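Local coordinates for protein methionine gamma-lyase (PDB 1E5E) that belongs to the Cys/Met metabolism family of pyridoxal-phosphate-dependent enzymes and forms a four-chain assembly with a ligand pocket completed by a neighbouring subunit, at residues 287-292 / 310-315; 314-319 / 370-375. All coordinates share one frame; numbering follows the deposited sequence.

Contact 1: residues 287-292 / 310-315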
loop_
_atom_site.group_PDB
_atom_site.type_symbol
_atom_site.label_atom_id
_atom_site.label_comp_id
_atom_site.label_asym_id
_atom_site.label_seq_id
_atom_site.Cartn_x
_atom_site.Cartn_y
_atom_site.Cartn_z
ATOM N N VAL A 287 36.115 6.645 -20.539
ATOM C CA VAL A 287 34.748 6.922 -20.098
ATOM C C VAL A 287 33.832 6.737 -21.316
ATOM O O VAL A 287 34.020 7.306 -22.383
ATOM C CB VAL A 287 34.510 8.306 -19.506
ATOM C CG1 VAL A 287 33.018 8.476 -19.118
ATOM C CG2 VAL A 287 35.371 8.597 -18.283
ATOM N N TYR A 288 32.844 5.884 -21.168
ATOM C CA TYR A 288 31.795 5.643 -22.163
ATOM C C TYR A 288 30.565 6.440 -21.736
ATOM O O TYR A 288 30.113 6.282 -20.580
ATOM C CB TYR A 288 31.418 4.160 -22.152
ATOM C CG TYR A 288 32.462 3.249 -22.752
ATOM C CD1 TYR A 288 32.825 2.065 -22.136
ATOM C CD2 TYR A 288 33.068 3.584 -23.968
ATOM C CE1 TYR A 288 33.798 1.251 -22.690
ATOM C CE2 TYR A 288 34.029 2.759 -24.526
ATOM C CZ TYR A 288 34.390 1.591 -23.888
ATOM O OH TYR A 288 35.343 0.749 -24.425
ATOM N N TYR A 289 30.118 7.387 -22.517
ATOM C CA TYR A 289 28.947 8.228 -22.295
ATOM C C TYR A 289 28.436 8.549 -23.688
ATOM O O TYR A 289 29.223 9.106 -24.435
ATOM C CB TYR A 289 29.206 9.567 -21.553
ATOM C CG TYR A 289 27.937 10.344 -21.258
ATOM C CD1 TYR A 289 26.904 9.750 -20.534
ATOM C CD2 TYR A 289 27.713 11.643 -21.698
ATOM C CE1 TYR A 289 25.713 10.417 -20.282
ATOM C CE2 TYR A 289 26.527 12.320 -21.461
ATOM C CZ TYR A 289 25.534 11.697 -20.733
ATOM O OH TYR A 289 24.321 12.363 -20.481
ATOM N N PRO A 290 27.148 8.421 -23.980
ATOM C CA PRO A 290 26.673 8.680 -25.345
ATOM C C PRO A 290 26.841 10.113 -25.765
ATOM O O PRO A 290 26.952 10.422 -26.969
ATOM C CB PRO A 290 25.216 8.225 -25.323
ATOM C CG PRO A 290 25.190 7.184 -24.248
ATOM C CD PRO A 290 26.135 7.707 -23.172
ATOM N N GLY A 291 26.864 11.060 -24.825
ATOM C CA GLY A 291 26.988 12.470 -25.171
ATOM C C GLY A 291 28.371 12.877 -25.669
ATOM O O GLY A 291 28.476 13.936 -26.326
ATOM N N PHE A 292 29.401 12.093 -25.414
ATOM C CA PHE A 292 30.729 12.482 -25.875
ATOM C C PHE A 292 30.814 12.588 -27.385
ATOM O O PHE A 292 30.527 11.642 -28.130
ATOM C CB PHE A 292 31.768 11.500 -25.322
ATOM C CG PHE A 292 32.032 11.680 -23.855
ATOM C CD1 PHE A 292 31.762 12.874 -23.208
ATOM C CD2 PHE A 292 32.576 10.641 -23.122
ATOM C CE1 PHE A 292 32.009 13.023 -21.850
ATOM C CE2 PHE A 292 32.836 10.794 -21.764
ATOM C CZ PHE A 292 32.567 11.968 -21.139
ATOM N N SER A 310 21.490 8.962 -18.358
ATOM C CA SER A 310 22.224 9.205 -17.117
ATOM C C SER A 310 23.111 8.023 -16.784
ATOM O O SER A 310 23.690 8.090 -15.706
ATOM C CB SER A 310 21.244 9.590 -16.010
ATOM O OG SER A 310 20.658 8.424 -15.448
ATOM N N MET A 311 23.277 7.108 -17.732
ATOM C CA MET A 311 24.189 5.982 -17.569
ATOM C C MET A 311 25.586 6.461 -18.035
ATOM O O MET A 311 25.741 7.117 -19.065
ATOM C CB MET A 311 23.818 4.719 -18.367
ATOM C CG MET A 311 22.438 4.119 -17.995
ATOM S SD MET A 311 22.269 3.812 -16.227
ATOM C CE MET A 311 23.406 2.505 -15.926
ATOM N N ILE A 312 26.607 6.070 -17.282
ATOM C CA ILE A 312 27.982 6.390 -17.587
ATOM C C ILE A 312 28.778 5.130 -17.292
ATOM O O ILE A 312 28.643 4.694 -16.153
ATOM C CB ILE A 312 28.548 7.546 -16.749
ATOM C CG1 ILE A 312 27.824 8.898 -16.945
ATOM C CG2 ILE A 312 30.027 7.760 -17.121
ATOM C CD1 ILE A 312 28.318 9.967 -15.941
ATOM N N THR A 313 29.591 4.602 -18.200
ATOM C CA THR A 313 30.389 3.428 -17.795
ATOM C C THR A 313 31.873 3.772 -17.898
ATOM O O THR A 313 32.214 4.504 -18.840
ATOM C CB THR A 313 30.007 2.233 -18.678
ATOM O OG1 THR A 313 28.669 1.825 -18.331
ATOM C CG2 THR A 313 30.962 1.066 -18.464
ATOM N N PHE A 314 32.714 3.398 -16.951
ATOM C CA PHE A 314 34.096 3.841 -17.020
ATOM C C PHE A 314 34.991 2.730 -16.486
ATOM O O PHE A 314 34.621 1.757 -15.827
ATOM C CB PHE A 314 34.397 5.177 -16.337
ATOM C CG PHE A 314 34.107 5.189 -14.849
ATOM C CD1 PHE A 314 32.798 5.270 -14.371
ATOM C CD2 PHE A 314 35.119 5.171 -13.934
ATOM C CE1 PHE A 314 32.525 5.282 -13.015
ATOM C CE2 PHE A 314 34.877 5.180 -12.555
ATOM C CZ PHE A 314 33.564 5.240 -12.109
ATOM N N ILE A 315 36.237 2.853 -16.972
ATOM C CA ILE A 315 37.276 1.883 -16.617
ATOM C C ILE A 315 38.443 2.623 -15.982
ATOM O O ILE A 315 38.897 3.690 -16.427
ATOM C CB ILE A 315 37.682 1.059 -17.837
ATOM C CG1 ILE A 315 36.527 0.386 -18.577
ATOM C CG2 ILE A 315 38.717 -0.009 -17.470
ATOM C CD1 ILE A 315 36.868 0.010 -20.032
#
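Tyr-288 and Thr-313 face each other as an antiparallel hydrogen-bonded pair, and two backbone bonds tie them. Tyr-288 N gives its hydrogen to Thr-313 O at 2.8 Å. In return Thr-313 N reaches Tyr-288 O at 3.0 Å. The threonine hydroxyl plays no part in this ladder: OG1 bonds to Pro-159 O.

One step back, Val-287 and Phe-314 form the non-hydrogen-bonded pair. Their side chains lie alongside each other and point the same way, Val-287 CG2 against Phe-314 CB, while the phenyl ring itself leads away. The other valine branch, CG1, meets Ile-312 CG2 at 3.7 Å. On the face that carries Tyr-288 and Thr-313, Tyr-288 CE1 touches Ile-315 CD1 at 4.2 Å, and its CB lies 4.2 Å from Thr-313 CB.

Past the end of strand 284-288, Tyr-289 holds its CG anti to the backbone N (chi1 -175°), which brings the ring alongside the start of strand 311-316. The ring presents its edge to Met-311 O, 3.2 Å from CD1, and the same carbon lies 3.8 Å from Ile-312 CG1. Tyr-289 OH is bonded to Gly-309 O. The chain then reverses in a type I turn from Tyr-289 to Phe-292, closed by Phe-292 N to Tyr-289 O, and Tyr-289 CB sits over one face of the Phe-292 ring, toward the rim. Helix 260-279 covers this side through Met-272 and Ala-275. The whole is an outer strand pair of the smaller mixed sheet, in the C-terminal part of a PLP-dependent enzyme of the aminotransferase-like clan.

Contact 2: residues 314-319 / 370-375. With PPJ (N-(hydroxy{3-hydroxy-2-methyl-5-[(phosphonooxy)methyl]pyridin-4-yl}methyl)norvaline), chain C.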
loop_
_atom_site.group_PDB
_atom_site.type_symbol
_atom_site.label_atom_id
_atom_site.label_comp_id
_atom_site.label_asym_id
_atom_site.label_seq_id
_atom_site.Cartn_x
_atom_site.Cartn_y
_atom_site.Cartn_z
ATOM N N PHE A 314 32.714 3.398 -16.951
ATOM C CA PHE A 314 34.096 3.841 -17.020
ATOM C C PHE A 314 34.991 2.730 -16.486
ATOM O O PHE A 314 34.621 1.757 -15.827
ATOM C CB PHE A 314 34.397 5.177 -16.337
ATOM C CG PHE A 314 34.107 5.189 -14.849
ATOM C CD1 PHE A 314 32.798 5.270 -14.371
ATOM C CD2 PHE A 314 35.119 5.171 -13.934
ATOM C CE1 PHE A 314 32.525 5.282 -13.015
ATOM C CE2 PHE A 314 34.877 5.180 -12.555
ATOM C CZ PHE A 314 33.564 5.240 -12.109
ATOM N N ILE A 315 36.237 2.853 -16.972
ATOM C CA ILE A 315 37.276 1.883 -16.617
ATOM C C ILE A 315 38.443 2.623 -15.982
ATOM O O ILE A 315 38.897 3.690 -16.427
ATOM C CB ILE A 315 37.682 1.059 -17.837
ATOM C CG1 ILE A 315 36.527 0.386 -18.577
ATOM C CG2 ILE A 315 38.717 -0.009 -17.470
ATOM C CD1 ILE A 315 36.868 0.010 -20.032
ATOM N N LEU A 316 38.850 2.100 -14.815
ATOM C CA LEU A 316 39.977 2.680 -14.114
ATOM C C LEU A 316 41.280 2.029 -14.627
ATOM O O LEU A 316 41.342 0.827 -14.874
ATOM C CB LEU A 316 39.946 2.510 -12.607
ATOM C CG LEU A 316 38.758 3.122 -11.853
ATOM C CD1 LEU A 316 38.766 2.671 -10.386
ATOM C CD2 LEU A 316 38.695 4.625 -11.976
ATOM N N LYS A 317 42.341 2.834 -14.690
ATOM C CA LYS A 317 43.647 2.330 -15.145
ATOM C C LYS A 317 44.203 1.311 -14.154
ATOM O O LYS A 317 44.803 0.348 -14.596
ATOM C CB LYS A 317 44.687 3.426 -15.330
ATOM C CG LYS A 317 44.436 4.434 -16.427
ATOM C CD LYS A 317 45.367 5.641 -16.258
ATOM C CE LYS A 317 45.135 6.615 -17.418
ATOM N NZ LYS A 317 45.823 7.903 -17.135
ATOM N N SER A 318 43.761 1.311 -12.888
ATOM C CA SER A 318 44.270 0.332 -11.944
ATOM C C SER A 318 43.414 -0.920 -11.937
ATOM O O SER A 318 43.582 -1.705 -10.995
ATOM C CB SER A 318 44.401 0.907 -10.528
ATOM O OG SER A 318 43.195 1.576 -10.173
ATOM N N GLY A 319 42.518 -1.113 -12.905
ATOM C CA GLY A 319 41.799 -2.360 -12.997
ATOM C C GLY A 319 40.851 -2.720 -11.862
ATOM O O GLY A 319 40.189 -1.888 -11.246
ATOM N N GLY A 370 37.873 -4.116 -15.140
ATOM C CA GLY A 370 38.163 -2.782 -14.595
ATOM C C GLY A 370 36.939 -1.847 -14.808
ATOM O O GLY A 370 36.913 -0.664 -14.447
ATOM N N MET A 371 35.895 -2.399 -15.413
ATOM C CA MET A 371 34.721 -1.627 -15.769
ATOM C C MET A 371 33.773 -1.385 -14.586
ATOM O O MET A 371 33.529 -2.264 -13.776
ATOM C CB MET A 371 34.034 -2.370 -16.891
ATOM C CG MET A 371 32.834 -1.646 -17.501
ATOM S SD MET A 371 32.471 -2.433 -19.070
ATOM C CE MET A 371 33.604 -1.696 -20.220
ATOM N N ILE A 372 33.344 -0.142 -14.460
ATOM C CA ILE A 372 32.388 0.303 -13.459
ATOM C C ILE A 372 31.154 0.888 -14.152
ATOM O O ILE A 372 31.339 1.657 -15.114
ATOM C CB ILE A 372 33.032 1.397 -12.581
ATOM C CG1 ILE A 372 34.169 0.765 -11.787
ATOM C CG2 ILE A 372 32.021 2.021 -11.611
ATOM C CD1 ILE A 372 35.174 1.699 -11.157
ATOM N N ARG A 373 29.942 0.569 -13.705
ATOM C CA ARG A 373 28.741 1.164 -14.319
ATOM C C ARG A 373 28.058 2.109 -13.327
ATOM O O ARG A 373 27.775 1.767 -12.181
ATOM C CB ARG A 373 27.785 0.080 -14.822
ATOM C CG ARG A 373 26.591 0.582 -15.622
ATOM C CD ARG A 373 25.482 -0.491 -15.720
ATOM N NE ARG A 373 24.851 -0.667 -14.394
ATOM C CZ ARG A 373 23.946 -1.628 -14.126
ATOM N NH1 ARG A 373 23.573 -2.492 -15.061
ATOM N NH2 ARG A 373 23.433 -1.717 -12.906
ATOM N N LEU A 374 27.643 3.291 -13.769
ATOM C CA LEU A 374 27.091 4.315 -12.905
ATOM C C LEU A 374 25.747 4.752 -13.480
ATOM O O LEU A 374 25.744 4.967 -14.689
ATOM C CB LEU A 374 28.012 5.529 -12.818
ATOM C CG LEU A 374 27.552 6.811 -12.141
ATOM C CD1 LEU A 374 27.370 6.651 -10.627
ATOM C CD2 LEU A 374 28.574 7.925 -12.447
ATOM N N SER A 375 24.768 4.988 -12.613
ATOM C CA SER A 375 23.482 5.472 -13.025
ATOM C C SER A 375 23.291 6.753 -12.207
ATOM O O SER A 375 23.388 6.627 -11.000
ATOM C CB SER A 375 22.309 4.523 -12.656
ATOM O OG SER A 375 21.129 5.040 -13.294
HETATM N N1 PPJ C . 16.558 -5.141 -19.251
HETATM C C2 PPJ C . 17.563 -4.320 -18.882
HETATM C C6 PPJ C . 16.071 -6.080 -18.391
HETATM C C2A PPJ C . 18.419 -3.638 -19.762
HETATM C C3 PPJ C . 17.933 -4.373 -17.523
HETATM O O3 PPJ C . 18.995 -3.676 -17.219
HETATM C C4 PPJ C . 17.290 -5.187 -16.585
HETATM C C4A PPJ C . 17.756 -5.165 -15.236
HETATM C C5 PPJ C . 16.362 -6.133 -17.019
HETATM N N PPJ C . 19.009 -4.822 -14.885
HETATM C C5A PPJ C . 15.518 -6.899 -16.150
HETATM O OP4 PPJ C . 14.616 -6.125 -15.645
HETATM P P PPJ C . 14.112 -6.612 -14.214
HETATM O OP1 PPJ C . 12.947 -5.594 -13.830
HETATM O OP2 PPJ C . 15.301 -6.551 -13.208
HETATM O OP3 PPJ C . 13.536 -8.095 -14.264
HETATM C CA PPJ C . 19.453 -4.704 -13.601
HETATM C CB PPJ C . 19.145 -5.712 -12.576
HETATM C C PPJ C . 20.809 -4.265 -13.509
HETATM C CG PPJ C . 19.703 -7.088 -12.617
HETATM C CD PPJ C . 20.807 -7.173 -11.673
HETATM O O PPJ C . 21.459 -4.109 -14.605
HETATM O OXT PPJ C . 21.236 -3.594 -12.472
#
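With chi1 61°, Phe-314 CG sits between its backbone N and carbonyl carbon, and this turns the ring toward Ile-372, its partner across the sheet. This is an antiparallel strand pair inside the smaller mixed sheet, strand 311-316 against 371-375. Ile-372 CB stands over one face of the phenyl ring, 4.0 Å from its centroid, a CH-pi contact displaced toward the rim. CG2 adds to it at 3.6 Å from Phe-314 CE1, while CD1 touches both Phe-314 CE2 and Leu-316 CD1. Leu-316 CD2 lies at the ring's edge, and Leu-326 of helix 319-328 also packs against both Phe-314 and Ile-372.

The backbones of this pair are joined twice. Ile-372 N bonds to Phe-314 O at 2.7 Å, and Phe-314 N to Ile-372 O at 2.9 Å. A third bond, Leu-316 N to Gly-370 O, is weak; the same oxygen also receives a CA-H...O contact from Ile-315. On the other face, Met-371 bends at chi3 and lays its CE against Ile-315 CD1. The type I turn from Leu-316 to Gly-319, closed by Gly-319 N to Leu-316 O, brings Gly-319 back beside Gly-370, with Gly-370 CA 3.8 Å from Gly-319 C.

Arg-373, whose side chain packs on Met-311 and Thr-313, belongs to the ligand pocket. Its chain bends at chi3 (70°), and the guanidinium meets the carboxylate of the bound PPJ edge-on, two nearly straight bonds side by side. NH1, which also bonds to Asn-158 OD1, donates to PPJ O at 2.7 Å, and NH2 donates to PPJ OXT at 2.9 Å.

How the contacts relate
Contacts 1 and 2 lie on the two edges of strand 311-316, which serves both: strand 284-288 runs along one edge and strand 371-375 along the other, with Phe-314 and Ile-315 shared. Their centres are 10 Å apart. The sheet is stitched further between them by Ile-312 O and Leu-374 N, 2.9 Å apart and probably hydrogen-bonded. Thr-313 CG2 packs at 3.4 Å from Met-371 CG, and Met-311 SD lies equally near Ser-375 OG. Contact 2 supplies Arg-373 to the bound PPJ directly; contact 1 approaches it through Met-311, whose side chain remains about 7 Å from the ligand.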